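PDB 7FE6: AvmM from Streptomyces sp. NBRC 109436, which catalyses the macrocyclization step of alchivemycin A biosynthesis through dehydration and Michael-type addition. Local coordinates for residues 11-14 / 19-22; 45-50 / 56-61; 165-170 / 175-180; 71-76 / 99-104; 78-83 / 88-93. One frame throughout, in Å; residues are numbered along the deposited sequence.

Contact 1: residues 11-14 / 19-22; sequences VYRE and RVND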
# COMPACT_ATOMS: atom_id res chain seq x y z
N VAL A 11 -22.09 -10.99 2.15
CA VAL A 11 -21.69 -12.08 3.03
C VAL A 11 -20.76 -11.52 4.11
O VAL A 11 -19.85 -10.74 3.81
CB VAL A 11 -20.99 -13.19 2.23
CG1 VAL A 11 -20.20 -14.12 3.14
CG2 VAL A 11 -22.00 -13.95 1.37
N TYR A 12 -20.99 -11.92 5.35
CA TYR A 12 -20.17 -11.50 6.47
C TYR A 12 -19.41 -12.70 7.03
O TYR A 12 -19.83 -13.85 6.89
CB TYR A 12 -21.00 -10.83 7.56
CG TYR A 12 -21.63 -9.54 7.11
CD1 TYR A 12 -20.90 -8.36 7.12
CD2 TYR A 12 -22.95 -9.50 6.69
CE1 TYR A 12 -21.47 -7.17 6.71
CE2 TYR A 12 -23.54 -8.32 6.28
CZ TYR A 12 -22.80 -7.15 6.29
OH TYR A 12 -23.38 -5.96 5.88
N ARG A 13 -18.28 -12.42 7.67
CA ARG A 13 -17.56 -13.39 8.46
C ARG A 13 -17.69 -13.00 9.93
O ARG A 13 -17.90 -11.83 10.25
CB ARG A 13 -16.09 -13.47 8.03
CG ARG A 13 -15.26 -12.25 8.41
CD ARG A 13 -13.81 -12.26 7.88
NE ARG A 13 -12.93 -13.24 8.50
CZ ARG A 13 -11.66 -13.45 8.14
NH1 ARG A 13 -11.10 -12.74 7.17
NH2 ARG A 13 -10.94 -14.36 8.79
N GLU A 14 -17.64 -13.99 10.81
CA GLU A 14 -17.75 -13.73 12.24
C GLU A 14 -16.36 -13.74 12.85
O GLU A 14 -15.68 -14.77 12.83
CB GLU A 14 -18.66 -14.75 12.92
CG GLU A 14 -19.74 -14.10 13.77
CD GLU A 14 -21.08 -13.98 13.05
OE1 GLU A 14 -21.26 -14.68 12.03
OE2 GLU A 14 -21.93 -13.19 13.50
N ARG A 19 -19.72 -8.80 12.59
CA ARG A 19 -19.85 -9.16 11.19
C ARG A 19 -18.90 -8.30 10.37
O ARG A 19 -18.84 -7.08 10.54
CB ARG A 19 -21.30 -8.99 10.73
CG ARG A 19 -22.26 -9.96 11.41
CD ARG A 19 -23.66 -9.80 10.87
NE ARG A 19 -24.29 -8.57 11.32
CZ ARG A 19 -25.29 -7.97 10.69
NH1 ARG A 19 -25.77 -8.48 9.56
NH2 ARG A 19 -25.81 -6.84 11.17
N VAL A 20 -18.18 -8.95 9.46
CA VAL A 20 -17.10 -8.30 8.74
C VAL A 20 -17.27 -8.59 7.25
O VAL A 20 -17.32 -9.76 6.85
CB VAL A 20 -15.72 -8.75 9.24
CG1 VAL A 20 -14.64 -8.31 8.28
CG2 VAL A 20 -15.47 -8.21 10.65
N ASN A 21 -17.39 -7.54 6.46
CA ASN A 21 -17.39 -7.63 5.00
C ASN A 21 -16.02 -7.20 4.51
O ASN A 21 -15.69 -6.01 4.52
CB ASN A 21 -18.49 -6.76 4.41
CG ASN A 21 -18.69 -7.02 2.94
OD1 ASN A 21 -17.82 -7.59 2.29
ND2 ASN A 21 -19.81 -6.58 2.40
N ASP A 22 -15.20 -8.19 4.11
CA ASP A 22 -13.87 -7.99 3.52
C ASP A 22 -13.89 -7.26 2.18
O ASP A 22 -12.83 -6.82 1.73
CB ASP A 22 -13.17 -9.32 3.30
CG ASP A 22 -12.67 -9.93 4.59
OD1 ASP A 22 -12.18 -9.17 5.46
OD2 ASP A 22 -12.77 -11.17 4.73

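Contact 2: residues 45-50 / 56-61; sequences VFYTNR and PDTGLN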
# COMPACT_ATOMS: atom_id res chain seq x y z
N VAL A 45 -5.99 8.15 4.25
CA VAL A 45 -6.50 6.80 4.35
C VAL A 45 -7.88 6.82 3.71
O VAL A 45 -8.62 7.80 3.83
CB VAL A 45 -6.51 6.32 5.83
CG1 VAL A 45 -7.15 7.38 6.76
CG2 VAL A 45 -7.21 4.96 6.01
N PHE A 46 -8.22 5.75 3.00
CA PHE A 46 -9.46 5.77 2.24
C PHE A 46 -10.02 4.35 2.21
O PHE A 46 -9.26 3.38 2.17
CB PHE A 46 -9.26 6.32 0.82
CG PHE A 46 -7.91 6.00 0.19
CD1 PHE A 46 -6.79 6.78 0.48
CD2 PHE A 46 -7.78 4.97 -0.74
CE1 PHE A 46 -5.55 6.50 -0.08
CE2 PHE A 46 -6.55 4.67 -1.33
CZ PHE A 46 -5.43 5.45 -1.01
N TYR A 47 -11.34 4.24 2.27
CA TYR A 47 -11.96 2.92 2.18
C TYR A 47 -12.74 2.82 0.88
O TYR A 47 -13.37 3.79 0.44
CB TYR A 47 -12.83 2.63 3.41
CG TYR A 47 -13.97 3.59 3.73
CD1 TYR A 47 -13.74 4.74 4.50
CD2 TYR A 47 -15.28 3.32 3.31
CE1 TYR A 47 -14.78 5.62 4.82
CE2 TYR A 47 -16.33 4.18 3.63
CZ TYR A 47 -16.07 5.34 4.39
OH TYR A 47 -17.10 6.19 4.70
N THR A 48 -12.67 1.64 0.24
CA THR A 48 -13.16 1.42 -1.11
C THR A 48 -14.06 0.20 -1.14
O THR A 48 -13.75 -0.83 -0.54
CB THR A 48 -12.01 1.20 -2.11
OG1 THR A 48 -11.14 2.34 -2.12
CG2 THR A 48 -12.56 0.94 -3.53
N ASN A 49 -15.20 0.33 -1.84
CA ASN A 49 -16.10 -0.81 -1.98
C ASN A 49 -15.60 -1.66 -3.14
O ASN A 49 -15.83 -1.35 -4.31
CB ASN A 49 -17.55 -0.37 -2.20
CG ASN A 49 -18.53 -1.53 -2.06
OD1 ASN A 49 -18.14 -2.69 -2.08
ND2 ASN A 49 -19.81 -1.22 -1.90
N ARG A 50 -14.86 -2.73 -2.80
CA ARG A 50 -14.41 -3.72 -3.76
C ARG A 50 -15.45 -4.80 -4.03
O ARG A 50 -15.22 -5.66 -4.87
CB ARG A 50 -13.14 -4.37 -3.24
CG ARG A 50 -12.02 -3.40 -2.98
CD ARG A 50 -11.37 -2.96 -4.28
NE ARG A 50 -10.12 -2.24 -4.08
CZ ARG A 50 -9.68 -1.30 -4.91
NH1 ARG A 50 -10.38 -0.97 -5.99
NH2 ARG A 50 -8.54 -0.68 -4.65
N PRO A 56 -25.65 1.69 2.78
CA PRO A 56 -26.43 2.93 2.88
C PRO A 56 -25.74 4.03 3.67
O PRO A 56 -26.05 5.22 3.47
CB PRO A 56 -27.73 2.48 3.56
CG PRO A 56 -27.36 1.24 4.31
CD PRO A 56 -26.29 0.56 3.48
N ASP A 57 -24.85 3.69 4.59
CA ASP A 57 -24.14 4.71 5.34
C ASP A 57 -22.82 4.12 5.81
O ASP A 57 -22.76 2.94 6.18
CB ASP A 57 -25.00 5.21 6.52
CG ASP A 57 -24.68 6.64 6.90
OD1 ASP A 57 -23.81 7.27 6.24
OD2 ASP A 57 -25.31 7.15 7.86
N THR A 58 -21.76 4.90 5.73
CA THR A 58 -20.44 4.40 6.07
C THR A 58 -19.63 5.51 6.71
O THR A 58 -19.81 6.69 6.40
CB THR A 58 -19.66 3.92 4.86
OG1 THR A 58 -19.45 5.04 3.99
CG2 THR A 58 -20.37 2.78 4.13
N GLY A 59 -18.68 5.10 7.56
CA GLY A 59 -17.69 6.01 8.12
C GLY A 59 -16.45 5.26 8.53
O GLY A 59 -16.49 4.06 8.80
N LEU A 60 -15.33 5.98 8.57
CA LEU A 60 -14.04 5.38 8.90
C LEU A 60 -13.77 5.40 10.40
O LEU A 60 -14.03 6.40 11.09
CB LEU A 60 -12.90 6.12 8.19
CG LEU A 60 -11.51 5.55 8.52
CD1 LEU A 60 -11.34 4.14 7.97
CD2 LEU A 60 -10.33 6.47 8.19
N ASN A 61 -13.22 4.30 10.90
CA ASN A 61 -12.62 4.24 12.22
C ASN A 61 -11.11 4.03 12.08
O ASN A 61 -10.65 3.40 11.12
CB ASN A 61 -13.24 3.12 13.07
CG ASN A 61 -14.75 3.27 13.22
OD1 ASN A 61 -15.24 4.14 13.93
ND2 ASN A 61 -15.50 2.43 12.50

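Contact 3: residues 165-170 / 175-180; sequences PGDKSI and FGNVFG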
# COMPACT_ATOMS: atom_id res chain seq x y z
N PRO A 165 -30.50 0.59 6.20
CA PRO A 165 -30.70 2.02 6.48
C PRO A 165 -31.43 2.20 7.79
O PRO A 165 -32.41 1.51 8.09
CB PRO A 165 -31.53 2.50 5.29
CG PRO A 165 -31.26 1.51 4.21
CD PRO A 165 -31.10 0.20 4.92
N GLY A 166 -30.93 3.12 8.60
CA GLY A 166 -31.50 3.30 9.91
C GLY A 166 -30.97 2.35 10.96
O GLY A 166 -31.47 2.36 12.09
N ASP A 167 -30.00 1.50 10.61
CA ASP A 167 -29.34 0.69 11.62
C ASP A 167 -28.49 1.60 12.50
O ASP A 167 -28.15 2.72 12.12
CB ASP A 167 -28.49 -0.40 10.97
CG ASP A 167 -29.31 -1.63 10.56
OD1 ASP A 167 -30.53 -1.67 10.86
OD2 ASP A 167 -28.73 -2.55 9.93
N LYS A 168 -28.17 1.11 13.69
CA LYS A 168 -27.49 1.92 14.68
C LYS A 168 -26.10 1.36 14.95
O LYS A 168 -25.88 0.14 14.90
CB LYS A 168 -28.31 1.97 15.97
CG LYS A 168 -29.67 2.63 15.81
CD LYS A 168 -30.69 1.67 15.18
CE LYS A 168 -32.12 2.21 15.23
NZ LYS A 168 -32.84 1.77 16.45
N SER A 169 -25.15 2.25 15.24
CA SER A 169 -23.78 1.81 15.47
C SER A 169 -23.73 0.92 16.70
O SER A 169 -24.50 1.10 17.65
CB SER A 169 -22.86 3.02 15.65
OG SER A 169 -22.91 3.86 14.52
N ILE A 170 -22.85 -0.08 16.67
CA ILE A 170 -22.92 -1.19 17.63
C ILE A 170 -21.85 -1.08 18.70
O ILE A 170 -22.01 -1.62 19.80
CB ILE A 170 -22.87 -2.55 16.90
CG1 ILE A 170 -23.67 -3.59 17.70
CG2 ILE A 170 -21.45 -3.02 16.66
CD1 ILE A 170 -23.78 -4.95 17.03
N PHE A 175 -18.26 4.23 14.42
CA PHE A 175 -19.28 4.20 13.39
C PHE A 175 -19.47 2.79 12.85
O PHE A 175 -18.50 2.13 12.47
CB PHE A 175 -18.95 5.14 12.23
CG PHE A 175 -20.07 5.25 11.23
CD1 PHE A 175 -20.19 4.32 10.20
CD2 PHE A 175 -21.04 6.24 11.37
CE1 PHE A 175 -21.25 4.39 9.31
CE2 PHE A 175 -22.10 6.32 10.47
CZ PHE A 175 -22.20 5.40 9.43
N GLY A 176 -20.73 2.33 12.82
CA GLY A 176 -21.08 1.11 12.11
C GLY A 176 -21.63 -0.01 12.97
O GLY A 176 -21.39 -0.05 14.19
N ASN A 177 -22.43 -0.88 12.36
CA ASN A 177 -22.83 -2.13 12.99
C ASN A 177 -22.20 -3.35 12.35
O ASN A 177 -22.12 -4.40 12.99
CB ASN A 177 -24.37 -2.27 12.99
CG ASN A 177 -24.93 -2.51 11.61
OD1 ASN A 177 -24.37 -2.05 10.61
ND2 ASN A 177 -26.07 -3.18 11.54
N VAL A 178 -21.75 -3.24 11.10
CA VAL A 178 -20.88 -4.23 10.48
C VAL A 178 -19.65 -3.49 9.98
O VAL A 178 -19.65 -2.27 9.83
CB VAL A 178 -21.58 -5.00 9.36
CG1 VAL A 178 -22.79 -5.75 9.92
CG2 VAL A 178 -22.00 -4.04 8.27
N PHE A 179 -18.59 -4.25 9.69
CA PHE A 179 -17.28 -3.64 9.48
C PHE A 179 -16.57 -4.22 8.27
O PHE A 179 -16.94 -5.26 7.73
CB PHE A 179 -16.41 -3.78 10.74
CG PHE A 179 -17.02 -3.17 11.96
CD1 PHE A 179 -16.87 -1.82 12.22
CD2 PHE A 179 -17.81 -3.93 12.81
CE1 PHE A 179 -17.47 -1.25 13.33
CE2 PHE A 179 -18.42 -3.37 13.92
CZ PHE A 179 -18.25 -2.03 14.19
N GLY A 180 -15.54 -3.50 7.82
CA GLY A 180 -14.74 -3.91 6.69
C GLY A 180 -13.45 -4.58 7.11
O GLY A 180 -13.23 -4.94 8.27

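Contact 4: residues 71-76 / 99-104; sequences DLRRED and PQFPAE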
# COMPACT_ATOMS: atom_id res chain seq x y z
N ASP A 71 -0.31 2.64 28.88
CA ASP A 71 -0.69 3.94 29.43
C ASP A 71 -1.19 4.94 28.38
O ASP A 71 -1.63 6.02 28.76
CB ASP A 71 0.50 4.56 30.17
CG ASP A 71 1.78 4.52 29.35
OD1 ASP A 71 1.90 3.65 28.45
OD2 ASP A 71 2.66 5.36 29.60
N LEU A 72 -1.11 4.63 27.09
CA LEU A 72 -1.60 5.56 26.08
C LEU A 72 -3.10 5.83 26.24
O LEU A 72 -3.89 4.92 26.50
CB LEU A 72 -1.30 5.02 24.67
CG LEU A 72 -1.84 5.75 23.44
CD1 LEU A 72 -1.17 7.11 23.29
CD2 LEU A 72 -1.65 4.92 22.15
N ARG A 73 -3.49 7.10 26.14
CA ARG A 73 -4.90 7.48 26.12
C ARG A 73 -5.17 8.40 24.94
O ARG A 73 -4.25 8.92 24.31
CB ARG A 73 -5.30 8.18 27.43
CG ARG A 73 -5.10 7.30 28.64
CD ARG A 73 -6.01 6.07 28.61
NE ARG A 73 -5.78 5.24 29.80
CZ ARG A 73 -5.00 4.16 29.82
NH1 ARG A 73 -4.41 3.74 28.70
NH2 ARG A 73 -4.83 3.50 30.96
N ARG A 74 -6.46 8.65 24.67
CA ARG A 74 -6.85 9.54 23.57
C ARG A 74 -6.18 10.91 23.70
O ARG A 74 -5.80 11.53 22.69
CB ARG A 74 -8.38 9.69 23.52
CG ARG A 74 -8.89 10.74 22.53
CD ARG A 74 -8.45 10.47 21.08
NE ARG A 74 -8.97 11.49 20.17
CZ ARG A 74 -8.37 12.65 19.93
NH1 ARG A 74 -7.22 12.95 20.53
NH2 ARG A 74 -8.92 13.52 19.08
N GLU A 75 -6.06 11.39 24.94
CA GLU A 75 -5.49 12.69 25.29
C GLU A 75 -4.00 12.83 24.95
O GLU A 75 -3.52 13.96 24.86
CB GLU A 75 -5.68 12.94 26.80
CG GLU A 75 -7.14 13.15 27.25
CD GLU A 75 -8.02 11.90 27.09
OE1 GLU A 75 -7.61 10.83 27.61
OE2 GLU A 75 -9.09 12.00 26.41
N ASP A 76 -3.27 11.73 24.77
CA ASP A 76 -1.82 11.82 24.58
C ASP A 76 -1.43 12.18 23.15
O ASP A 76 -0.23 12.25 22.84
CB ASP A 76 -1.13 10.51 24.94
CG ASP A 76 -1.26 10.17 26.40
OD1 ASP A 76 -1.05 11.08 27.24
OD2 ASP A 76 -1.59 9.00 26.69
N PRO A 99 -10.29 2.85 26.12
CA PRO A 99 -9.06 2.05 25.99
C PRO A 99 -9.32 0.56 25.98
O PRO A 99 -10.18 0.07 26.71
CB PRO A 99 -8.24 2.46 27.22
CG PRO A 99 -8.70 3.84 27.56
CD PRO A 99 -10.15 3.92 27.13
N GLN A 100 -8.65 -0.16 25.09
CA GLN A 100 -8.74 -1.61 25.02
C GLN A 100 -7.36 -2.19 25.28
O GLN A 100 -6.35 -1.62 24.85
CB GLN A 100 -9.26 -2.08 23.66
CG GLN A 100 -10.64 -1.55 23.29
CD GLN A 100 -11.72 -2.04 24.23
OE1 GLN A 100 -11.88 -3.25 24.41
NE2 GLN A 100 -12.45 -1.11 24.85
N PHE A 101 -7.30 -3.30 26.01
CA PHE A 101 -6.03 -3.85 26.47
C PHE A 101 -5.98 -5.29 25.99
O PHE A 101 -6.45 -6.20 26.69
CB PHE A 101 -5.92 -3.76 27.99
CG PHE A 101 -6.01 -2.35 28.53
CD1 PHE A 101 -7.24 -1.77 28.81
CD2 PHE A 101 -4.86 -1.60 28.74
CE1 PHE A 101 -7.33 -0.47 29.31
CE2 PHE A 101 -4.94 -0.30 29.23
CZ PHE A 101 -6.17 0.27 29.52
N PRO A 102 -5.40 -5.52 24.81
CA PRO A 102 -5.32 -6.88 24.27
C PRO A 102 -4.53 -7.79 25.20
O PRO A 102 -3.66 -7.33 25.95
CB PRO A 102 -4.62 -6.69 22.93
CG PRO A 102 -4.84 -5.26 22.58
CD PRO A 102 -4.84 -4.53 23.87
N ALA A 103 -4.87 -9.08 25.17
CA ALA A 103 -4.13 -10.04 25.97
C ALA A 103 -2.69 -10.16 25.49
O ALA A 103 -1.79 -10.45 26.30
CB ALA A 103 -4.83 -11.40 25.94
N GLU A 104 -2.44 -9.90 24.21
CA GLU A 104 -1.10 -9.92 23.64
C GLU A 104 -0.30 -8.67 23.98
O GLU A 104 0.76 -8.45 23.38
CB GLU A 104 -1.16 -10.17 22.12
CG GLU A 104 -1.85 -9.11 21.30
CD GLU A 104 -3.33 -9.40 21.12
OE1 GLU A 104 -3.86 -10.26 21.85
OE2 GLU A 104 -3.98 -8.80 20.23

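Contact 5: residues 78-83 / 88-93; sequences KLFYKV and WQEQDP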
# COMPACT_ATOMS: atom_id res chain seq x y z
N LYS A 78 -2.87 14.45 19.38
CA LYS A 78 -3.80 15.33 18.70
C LYS A 78 -4.14 14.73 17.35
O LYS A 78 -3.26 14.19 16.66
CB LYS A 78 -3.22 16.73 18.54
CG LYS A 78 -3.15 17.47 19.82
CD LYS A 78 -2.66 18.87 19.60
CE LYS A 78 -2.52 19.56 20.93
NZ LYS A 78 -3.83 19.74 21.64
N LEU A 79 -5.42 14.82 16.98
CA LEU A 79 -5.94 14.12 15.82
C LEU A 79 -6.94 15.02 15.10
O LEU A 79 -7.97 15.38 15.68
CB LEU A 79 -6.60 12.80 16.22
CG LEU A 79 -6.43 11.58 15.30
CD1 LEU A 79 -7.49 10.52 15.60
CD2 LEU A 79 -6.45 11.96 13.84
N PHE A 80 -6.63 15.38 13.86
CA PHE A 80 -7.55 16.12 12.99
C PHE A 80 -7.77 15.34 11.71
O PHE A 80 -6.89 14.61 11.23
CB PHE A 80 -7.01 17.50 12.64
CG PHE A 80 -7.04 18.47 13.77
CD1 PHE A 80 -6.10 18.38 14.80
CD2 PHE A 80 -8.01 19.48 13.81
CE1 PHE A 80 -6.13 19.28 15.86
CE2 PHE A 80 -8.05 20.40 14.86
CZ PHE A 80 -7.11 20.30 15.90
N TYR A 81 -8.94 15.53 11.11
CA TYR A 81 -9.21 14.83 9.87
C TYR A 81 -10.17 15.64 9.03
O TYR A 81 -10.81 16.59 9.50
CB TYR A 81 -9.75 13.42 10.12
CG TYR A 81 -11.19 13.34 10.58
CD1 TYR A 81 -11.53 13.62 11.91
CD2 TYR A 81 -12.20 12.94 9.71
CE1 TYR A 81 -12.84 13.54 12.35
CE2 TYR A 81 -13.52 12.86 10.14
CZ TYR A 81 -13.84 13.16 11.48
OH TYR A 81 -15.15 13.07 11.94
N LYS A 82 -10.26 15.23 7.77
CA LYS A 82 -11.07 15.89 6.76
C LYS A 82 -11.53 14.81 5.81
O LYS A 82 -10.70 14.09 5.26
CB LYS A 82 -10.23 16.97 6.06
CG LYS A 82 -10.63 17.37 4.67
CD LYS A 82 -9.36 17.81 3.93
CE LYS A 82 -9.61 18.95 3.00
NZ LYS A 82 -10.65 18.62 1.98
N VAL A 83 -12.85 14.67 5.65
CA VAL A 83 -13.43 13.62 4.83
C VAL A 83 -13.54 14.12 3.40
O VAL A 83 -14.41 14.95 3.09
CB VAL A 83 -14.79 13.16 5.36
CG1 VAL A 83 -15.28 12.00 4.56
CG2 VAL A 83 -14.68 12.77 6.82
N TRP A 88 -11.63 20.55 7.38
CA TRP A 88 -10.92 19.95 8.50
C TRP A 88 -11.76 20.03 9.77
O TRP A 88 -12.57 20.93 9.94
CB TRP A 88 -9.58 20.65 8.74
CG TRP A 88 -8.53 20.25 7.76
CD1 TRP A 88 -8.16 20.92 6.63
CD2 TRP A 88 -7.70 19.08 7.84
NE1 TRP A 88 -7.16 20.22 5.98
CE2 TRP A 88 -6.87 19.08 6.69
CE3 TRP A 88 -7.61 18.01 8.74
CZ2 TRP A 88 -5.95 18.06 6.43
CZ3 TRP A 88 -6.71 17.00 8.49
CH2 TRP A 88 -5.88 17.03 7.34
N GLN A 89 -11.56 19.06 10.65
CA GLN A 89 -12.17 19.12 11.98
C GLN A 89 -11.28 18.36 12.94
O GLN A 89 -10.47 17.52 12.54
CB GLN A 89 -13.58 18.52 12.02
CG GLN A 89 -13.58 17.09 11.52
CD GLN A 89 -14.93 16.46 11.50
OE1 GLN A 89 -15.65 16.47 12.50
NE2 GLN A 89 -15.29 15.90 10.37
N GLU A 90 -11.43 18.68 14.21
CA GLU A 90 -10.74 17.94 15.24
C GLU A 90 -11.55 16.70 15.58
O GLU A 90 -12.77 16.77 15.76
CB GLU A 90 -10.55 18.78 16.49
CG GLU A 90 -9.59 18.13 17.43
CD GLU A 90 -9.28 18.99 18.63
OE1 GLU A 90 -10.01 20.00 18.84
OE2 GLU A 90 -8.29 18.66 19.33
N GLN A 91 -10.88 15.55 15.64
CA GLN A 91 -11.57 14.33 16.02
C GLN A 91 -12.13 14.48 17.43
O GLN A 91 -11.49 15.06 18.31
CB GLN A 91 -10.63 13.14 15.91
CG GLN A 91 -11.32 11.78 15.89
CD GLN A 91 -11.85 11.38 17.26
OE1 GLN A 91 -11.32 11.81 18.29
NE2 GLN A 91 -12.91 10.56 17.28
N ASP A 92 -13.34 13.95 17.64
CA ASP A 92 -14.10 14.13 18.88
C ASP A 92 -13.70 13.06 19.90
O ASP A 92 -13.95 11.87 19.66
CB ASP A 92 -15.58 14.05 18.55
CG ASP A 92 -16.48 14.42 19.73
OD1 ASP A 92 -16.01 14.49 20.89
OD2 ASP A 92 -17.67 14.70 19.45
N PRO A 93 -13.12 13.42 21.05
CA PRO A 93 -12.75 12.38 22.03
C PRO A 93 -13.93 11.54 22.46
O PRO A 93 -13.76 10.36 22.79
CB PRO A 93 -12.16 13.19 23.20
CG PRO A 93 -11.85 14.53 22.65
CD PRO A 93 -12.83 14.78 21.54
O HOH W 1 -6.90 16.16 19.34
O HOH W 2 -14.27 16.41 7.50

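Contact 1: residues 11-14 / 19-22
R13 and V20 face each other as the hydrogen-bonded pair of a short antiparallel hairpin, strands 13-15 and 18-20, and each backbone polar group of the pair is matched: R13 N donates to V20 O (2.9 Å) and V20 N to R13 O (3.0 Å). Two CA-H...O contacts support them, from Y12 CA to V20 O and from R19 CA to R13 O. On the face with V20, the arginine's methylene chain runs alongside the valine, R13 CG lying 3.6 Å from V20 CB; a long aliphatic stem suits this place because it packs while carrying a charge outward. With CG set between the backbone N and carbonyl carbon (chi1 71°) and a bend at chi3, R13 NH1 meets D22 OD2 at 3.3 Å, a salt bridge whose hydrogen bond is weak. The carboxylate stands nearly square to the guanidinium, 85° between planes. On the other side, R19 CB rests 3.7 Å from Y12 CG, and its guanidinium lies beyond, too distant for more than a weak cation-pi attraction. The tyrosine ring also touches N21, Y12 CE1 lying 3.8 Å from N21 CB. Y12 OH is bonded to D163 and Y55, N21 ND2 shares the Y55 hydroxyl, and N21 OD1 accepts from N23 N. Backbone bonds of R19 and N21 to F179 tie the hairpin to strand 178-189. R13 NH2 joins the hairpin to E132 of the second subunit, with D22 the weaker partner; the two carboxylates probably offset the nearby charge of R52 of that subunit.

Contact 2: residues 45-50 / 56-61
T58 OG1 is gripped twice: Y47 OH donates to it at 2.7 Å, and it is also hydrogen-bonded to V128 O. The hydroxyl lies at the edge of the tyrosine ring and in its plane, with T58 CB 3.6 Å from Y47 CE2. Threonine fits here because its hydroxyl accepts from the phenol while CB packs beside CE2. Y47 CG is flanked by its own N and C (chi1 58°), and from there the long side chain can bridge between layers. Strands 40-49 and 57-66 belong to different sheets, so this is face-to-face packing in a two-sheet beta sandwich; the axes of 45-49 and 57-61 approach to 8.2 Å, their directions 144° apart. L60 and the tyrosine lie alongside one another and point opposite ways, L60 CB within 3.9 Å of Y47 CE1. Farther along, V45 and L60 meet tip to tip, V45 CG1 against L60 CD2 at 3.6 Å, branched aliphatic groups filling the interior. P159 of strand 153-162 also touches the tyrosine. Just past strand 40-49, R50 contacts bound alchivemycin A, while the Y47 side chain is about 10 Å from that ligand, and R50 NH1 bonds L182 O of the third subunit.

Contact 3: residues 165-170 / 175-180
G176 adopts a backbone conformation unusual for any residue with a side chain (phi 118°), and from it offers both its polar atoms to the loop 165-170. G176 N donates to S169 OG at 3.2 Å, an almost straight bond (175° at the hydrogen), and G176 O accepts from I170 N at 2.9 Å. The same carbonyl, G176 O, is approached by S169 CA at 3.3 Å in a CA-H...O contact. At these backbone angles a CB would press against the preceding carbonyl oxygen, so glycine suits the position. Serine suits its own, since a one-carbon side chain brings a hydroxyl within bonding distance of the glycine amide. Next to it N177 places its CB 3.4 Å from K168 O and turns its amide toward D167. There N177 ND2 gives D167 OD2 only a weak bond at 3.2 Å, the two flat groups being inclined 65°. Their stronger partners lie elsewhere: A164 N donates to D167 OD2, and D163 N to N177 OD1. The two side chains thus hold the backbone amides of A164 and D163, just before the loop segment. I170 provides the apolar part, its CB 3.9 Å from N177 CA and its CG2 meeting the edge of the F179 ring 4.1 Å from F179 CE2. F179 goes on to bond R19 and N21 by its backbone, so the hairpin 13-20 is close by. The outcome is a loop folded back on the entry to strand 178-189, where N177 and V178 together face M161 of strand 153-162 in a classic beta bulge.

Contact 4: residues 71-76 / 99-104
The guanidinium of R73 and the ring of F101 stand almost perpendicular, 88° between their planes, with R73 NH2 at the edge of the phenyl ring and in its plane, 3.8 Å from F101 CZ. P99 CB lies over one face of the guanidinium, and P99 CG touches the arginine's stem, 3.6 Å from R73 CD. These contacts are all van der Waals: R73 NH1 serves its own loop. It donates to L72 O, R73 NH1 to L72 O being 2.6 Å; the oxygen is near the guanidinium plane, but the nitrogen stands 48° out of the carbonyl plane. D70 O is a second acceptor for NH1. With CG anti to the carbonyl carbon (chi1 -60°) and a bend at chi2, the chain folds back far enough to make these bonds while leaving its aliphatic part against the proline. Proline and phenylalanine suit the other side, giving apolar surface where no acceptor is needed; both R73 and F101 also touch V107 of strand 107-113. Behind the arginine, D76 OD2 takes R73 N at 2.7 Å, ahead of the 3-10 segment 74-76, and D76 N to R73 O (3.0 Å) is the turn's own bond, while D76 OD1 pairs with R145. The two segments belong to loops that each link one sheet to the other, 57-66 to 77-83 and 89-90 to 107-113, so this surface contact joins two inter-sheet connections of the beta sandwich.

Contact 5: residues 78-83 / 88-93
Y81 and Q89 form the hydrogen-bonded pair of an antiparallel beta hairpin, strands 77-83 and 89-90, at the edge of a five-stranded sheet. Y81 N donates to Q89 O (2.9 Å) and Q89 N to Y81 O (2.8 Å), and Q91 N adds a bond to L79 O. Side chains then pair by face. The glutamine lies flat over the tyrosine ring, amide and ring 16° apart, its CG making a CH-pi contact; an extended chain with a flat end suits such stacking. On the opposite face of the sheet E90 CG sits 3.8 Å from the F80 ring centroid, another CH-pi contact, with CG anti to the backbone N (chi1 -167°). W88 receives K82 CB over the centre of its six-membered ring, 3.9 Å from the centroid, while its edge meets the F80 carbonyl. Farther out, Y81 OH bonds S114 O, K82 NZ reaches S84 O and A86 O, and R141 makes a cation-pi contact with W88. The third subunit packs on this side, its R188 against W88. Waters finish the edges: one accepts from L79 N and donates to E90 OE2, and another accepts from V83 N at 2.9 Å and from Q89 NE2 at 3.1 Å.

Along the chain contact 1 comes first, then contact 2, then contact 4, whose segments enclose contact 5, and last contact 3. Contact 2 lies deepest, between the two sheets of the sandwich; contact 5 closes the edge of one sheet, and contact 4 joins two crossings between them. Contact 3 touches contacts 1 and 2, through its F179 and F175, its centre 13 Å and 12 Å from theirs, and so ties the N-terminal hairpin to the sandwich. R74 NE to Q91 OE1 joins contacts 4 and 5, whereas contacts 1 and 5, about 28 Å apart between centres, lie on opposite sides of the chain's centre. Four of the five, all but contact 3, also meet other subunits of the trimer.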